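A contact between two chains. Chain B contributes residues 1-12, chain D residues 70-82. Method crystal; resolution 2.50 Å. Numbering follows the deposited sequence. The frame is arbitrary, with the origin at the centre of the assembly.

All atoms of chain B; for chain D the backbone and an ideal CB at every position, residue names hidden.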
# COMPACT_ATOMS: atom_id res chain seq x y z
N MET B 1 6.61 1.00 19.16
CA MET B 1 5.36 1.72 18.84
C MET B 1 5.70 2.55 17.62
O MET B 1 6.40 2.06 16.75
CB MET B 1 4.86 2.54 20.06
CG MET B 1 3.40 3.15 19.89
SD MET B 1 1.97 2.47 18.80
CE MET B 1 1.48 0.99 19.73
N VAL B 2 5.25 3.79 17.52
CA VAL B 2 5.68 4.62 16.40
C VAL B 2 7.08 5.23 16.52
O VAL B 2 7.42 5.79 17.53
CB VAL B 2 4.74 5.80 16.16
CG1 VAL B 2 4.85 6.23 14.70
CG2 VAL B 2 3.33 5.39 16.39
N GLU B 3 7.88 5.15 15.47
CA GLU B 3 9.09 5.96 15.43
C GLU B 3 9.04 7.16 14.47
O GLU B 3 8.39 7.11 13.43
CB GLU B 3 10.23 5.07 15.09
CG GLU B 3 9.72 3.68 14.84
CD GLU B 3 10.84 2.68 14.48
OE1 GLU B 3 11.87 2.67 15.19
OE2 GLU B 3 10.71 1.91 13.49
N LEU B 4 9.68 8.25 14.86
CA LEU B 4 9.78 9.42 14.01
C LEU B 4 11.23 9.69 13.85
O LEU B 4 11.85 9.93 14.82
CB LEU B 4 9.17 10.61 14.70
CG LEU B 4 7.73 10.35 15.08
CD1 LEU B 4 7.39 11.27 16.20
CD2 LEU B 4 6.82 10.61 13.88
N THR B 5 11.77 9.56 12.66
CA THR B 5 13.19 9.80 12.42
C THR B 5 13.45 11.26 12.70
O THR B 5 12.51 12.05 12.87
CB THR B 5 13.40 9.71 11.00
OG1 THR B 5 12.57 10.73 10.39
CG2 THR B 5 12.99 8.32 10.50
N PRO B 6 14.72 11.64 12.77
CA PRO B 6 14.81 13.01 13.30
C PRO B 6 14.50 14.05 12.23
O PRO B 6 14.18 15.22 12.55
CB PRO B 6 16.25 13.10 13.85
CG PRO B 6 17.02 12.04 13.04
CD PRO B 6 16.04 11.03 12.49
N ALA B 7 14.55 13.60 10.98
CA ALA B 7 14.17 14.45 9.88
C ALA B 7 12.67 14.71 9.92
O ALA B 7 12.21 15.77 9.51
CB ALA B 7 14.59 13.86 8.60
N ALA B 8 11.92 13.75 10.45
CA ALA B 8 10.47 13.90 10.56
C ALA B 8 10.19 14.89 11.69
O ALA B 8 9.32 15.74 11.62
CB ALA B 8 9.83 12.60 10.76
N ILE B 9 11.01 14.84 12.72
CA ILE B 9 10.90 15.79 13.80
C ILE B 9 11.13 17.27 13.37
O ILE B 9 10.35 18.16 13.75
CB ILE B 9 11.80 15.29 14.93
CG1 ILE B 9 11.12 14.05 15.55
CG2 ILE B 9 12.14 16.38 15.97
CD1 ILE B 9 12.06 13.10 16.30
N GLN B 10 12.13 17.53 12.55
CA GLN B 10 12.39 18.93 12.20
C GLN B 10 11.25 19.46 11.38
O GLN B 10 10.98 20.68 11.37
CB GLN B 10 13.66 19.11 11.37
CG GLN B 10 14.47 17.84 11.36
CD GLN B 10 15.95 18.08 11.09
OE1 GLN B 10 16.44 17.76 9.99
NE2 GLN B 10 16.68 18.63 12.11
N GLU B 11 10.63 18.55 10.65
CA GLU B 11 9.61 18.96 9.78
C GLU B 11 8.43 19.24 10.62
O GLU B 11 7.79 20.28 10.48
CB GLU B 11 9.29 17.88 8.78
CG GLU B 11 7.97 18.14 8.04
CD GLU B 11 7.92 19.46 7.24
OE1 GLU B 11 8.95 20.18 7.11
OE2 GLU B 11 6.82 19.76 6.70
N LEU B 12 8.15 18.34 11.53
CA LEU B 12 7.15 18.68 12.50
C LEU B 12 7.45 20.02 13.11
O LEU B 12 6.59 20.92 13.11
CB LEU B 12 7.12 17.65 13.60
CG LEU B 12 6.48 16.38 13.13
CD1 LEU B 12 6.81 15.37 14.19
CD2 LEU B 12 4.98 16.58 12.90
N UNK D 70 -6.44 2.49 16.54
CA UNK D 70 -5.39 2.55 15.57
C UNK D 70 -4.15 1.82 16.12
O UNK D 70 -3.17 1.60 15.38
CB UNK D 70 -5.07 4.00 15.21
N UNK D 71 -4.18 1.45 17.41
CA UNK D 71 -2.98 1.11 18.10
C UNK D 71 -2.32 -0.15 17.57
O UNK D 71 -1.12 -0.15 17.26
CB UNK D 71 -3.28 0.96 19.59
N UNK D 72 -3.10 -1.22 17.49
CA UNK D 72 -2.63 -2.43 16.89
C UNK D 72 -1.98 -2.20 15.53
O UNK D 72 -0.85 -2.65 15.28
CB UNK D 72 -3.79 -3.42 16.76
N UNK D 73 -2.68 -1.48 14.65
CA UNK D 73 -2.14 -1.16 13.36
C UNK D 73 -1.01 -0.22 13.27
O UNK D 73 -0.46 -0.09 12.14
CB UNK D 73 -3.27 -0.60 12.49
N UNK D 74 -0.78 0.59 14.31
CA UNK D 74 0.24 1.64 14.23
C UNK D 74 1.50 1.20 14.87
O UNK D 74 2.56 1.68 14.53
CB UNK D 74 -0.24 2.94 14.88
N UNK D 75 1.37 0.27 15.81
CA UNK D 75 2.52 -0.42 16.36
C UNK D 75 3.65 -0.59 15.31
O UNK D 75 3.38 -1.09 14.24
CB UNK D 75 2.09 -1.78 16.90
N UNK D 76 4.88 -0.14 15.59
CA UNK D 76 6.00 -0.29 14.64
C UNK D 76 5.99 0.61 13.39
O UNK D 76 6.91 0.50 12.56
CB UNK D 76 6.04 -1.75 14.17
N UNK D 77 4.96 1.45 13.21
CA UNK D 77 4.98 2.49 12.22
C UNK D 77 6.20 3.33 12.45
O UNK D 77 6.50 3.74 13.57
CB UNK D 77 3.71 3.33 12.26
N UNK D 78 6.94 3.56 11.37
CA UNK D 78 8.13 4.42 11.39
C UNK D 78 7.75 5.60 10.47
O UNK D 78 7.29 5.37 9.37
CB UNK D 78 9.39 3.69 10.92
N UNK D 79 7.93 6.83 10.91
CA UNK D 79 7.65 7.96 10.05
C UNK D 79 8.94 8.72 9.67
O UNK D 79 9.64 9.37 10.50
CB UNK D 79 6.66 8.90 10.74
N UNK D 80 9.29 8.65 8.41
CA UNK D 80 10.43 9.39 7.99
C UNK D 80 9.92 10.58 7.21
O UNK D 80 8.68 10.69 6.93
CB UNK D 80 11.39 8.53 7.17
N UNK D 81 10.87 11.43 6.83
CA UNK D 81 10.59 12.55 6.02
C UNK D 81 11.66 12.84 5.01
O UNK D 81 12.78 12.93 5.36
CB UNK D 81 10.36 13.78 6.91
N UNK D 82 11.32 13.06 3.75
CA UNK D 82 12.37 13.29 2.77
C UNK D 82 12.06 14.37 1.77
O UNK D 82 10.92 14.51 1.28
CB UNK D 82 12.66 11.99 2.02

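Positions 70, 72 and 73 have nothing of chain B within 5.5 Å of the ideal CB, so this contact sets no preference. They hold Ala D70, Glu D72 and Leu D73.

At position 71 the ideal CB points sideways, 4.8 Å from Met B1 CE, so a small or apolar side chain would suit. It is Ala D71.

Position 74 also points sideways. Its ideal CB is 4.5 Å from Met B1 SD and 4.6 Å from Val B2 CG2. An apolar residue fits. Leu D74 starts the turn.

Position 75 has left the helix and lies within a type II turn. Its ideal CB is 4.0 Å from Met B1 CE but points away overall. A long, flexible chain could pass the methionine. Arg D75 does so, with NE 3.7 Å from Met B1 CE.

Position 76 has phi 73°, which by itself favours glycine. It is Gly D76, whose N gives a weak hydrogen bond to Met B1 O (2.9 Å).

At position 77 the ideal CB is 4.0 Å from Val B2 CG1. An aliphatic residue suits. Leu D77 packs its CG 3.7 Å from Val B2 CG1, and its O accepts from Glu B3 N (2.7 Å).

Position 78 pairs in parallel with Glu B3, with both CBs on the same face of the sheet. Glu B3 OE2 is 3.4 Å from the ideal CB, so lysine or arginine would answer the charge. Arg D78 forms a long salt bridge, NE to Glu B3 OE2 at 3.8 Å.

Position 79 points to the other face, with Leu B4. Its ideal CB is 3.6 Å from Leu B4 CD2 and 4.9 Å from Ala B8 CB. Valine or isoleucine would fit. It is Val D79. Its N donates to Glu B3 O (2.6 Å), and its O accepts from Thr B5 N (3.0 Å).

At position 80 the ideal CB points away overall, yet lies 3.7 Å from Thr B5 CG2. The nearby hydroxyl would suit Asp, Asn or Ser. Asp D80 brings OD1 2.9 Å from Thr B5 OG1.

At position 81 the ideal CB points toward the chain B helix and lies 3.7 Å from Ala B8 CA and 4.6 Å from Glu B11 CB. A large flat or aliphatic side chain could lie along it. Tyr D81 sets its ring face against Glu B11 CG, 3.5 Å from CE1.

Position 82 points away from chain B. It is Ile D82.

Chain D (70-82) AAELLRGLRVDYI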
# COMPACT_ATOMS: atom_id res chain seq x y z
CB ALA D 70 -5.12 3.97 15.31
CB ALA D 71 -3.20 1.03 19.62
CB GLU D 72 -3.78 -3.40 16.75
CG GLU D 72 -3.28 -4.79 16.29
CD GLU D 72 -4.30 -5.93 16.55
OE1 GLU D 72 -4.97 -6.36 15.57
OE2 GLU D 72 -4.40 -6.40 17.73
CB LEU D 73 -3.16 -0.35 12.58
CG LEU D 73 -4.14 -1.02 11.66
CD1 LEU D 73 -5.20 0.01 11.49
CD2 LEU D 73 -3.39 -1.41 10.38
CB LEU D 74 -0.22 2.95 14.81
CG LEU D 74 -1.19 3.65 13.82
CD1 LEU D 74 -1.98 4.81 14.49
CD2 LEU D 74 -0.49 4.20 12.65
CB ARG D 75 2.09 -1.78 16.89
CG ARG D 75 3.14 -2.41 17.80
CD ARG D 75 2.55 -3.39 18.84
NE ARG D 75 2.01 -2.66 20.02
CZ ARG D 75 0.76 -2.77 20.49
NH1 ARG D 75 -0.11 -3.59 19.89
NH2 ARG D 75 0.39 -2.05 21.56
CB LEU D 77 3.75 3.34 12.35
CG LEU D 77 3.76 4.64 11.59
CD1 LEU D 77 3.92 4.34 10.15
CD2 LEU D 77 2.51 5.46 11.86
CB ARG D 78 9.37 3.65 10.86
CG ARG D 78 10.58 4.57 10.30
CD ARG D 78 11.63 3.84 9.37
NE ARG D 78 12.06 2.57 9.96
CZ ARG D 78 12.06 1.37 9.36
NH1 ARG D 78 11.68 1.24 8.09
NH2 ARG D 78 12.49 0.29 10.03
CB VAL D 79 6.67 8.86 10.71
CG1 VAL D 79 6.40 10.07 9.85
CG2 VAL D 79 5.37 8.08 11.15
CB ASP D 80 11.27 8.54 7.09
CG ASP D 80 12.68 9.05 6.95
OD1 ASP D 80 13.14 9.98 7.70
OD2 ASP D 80 13.35 8.50 6.05
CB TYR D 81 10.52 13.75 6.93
CG TYR D 81 10.16 14.96 6.15
CD1 TYR D 81 8.83 15.24 5.86
CD2 TYR D 81 11.14 15.81 5.65
CE1 TYR D 81 8.48 16.38 5.10
CE2 TYR D 81 10.82 16.95 4.91
CZ TYR D 81 9.48 17.22 4.65
OH TYR D 81 9.14 18.33 3.93
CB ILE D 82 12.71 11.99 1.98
CG1 ILE D 82 13.12 10.87 2.94
CG2 ILE D 82 13.89 12.20 0.99
CD1 ILE D 82 13.01 9.48 2.27
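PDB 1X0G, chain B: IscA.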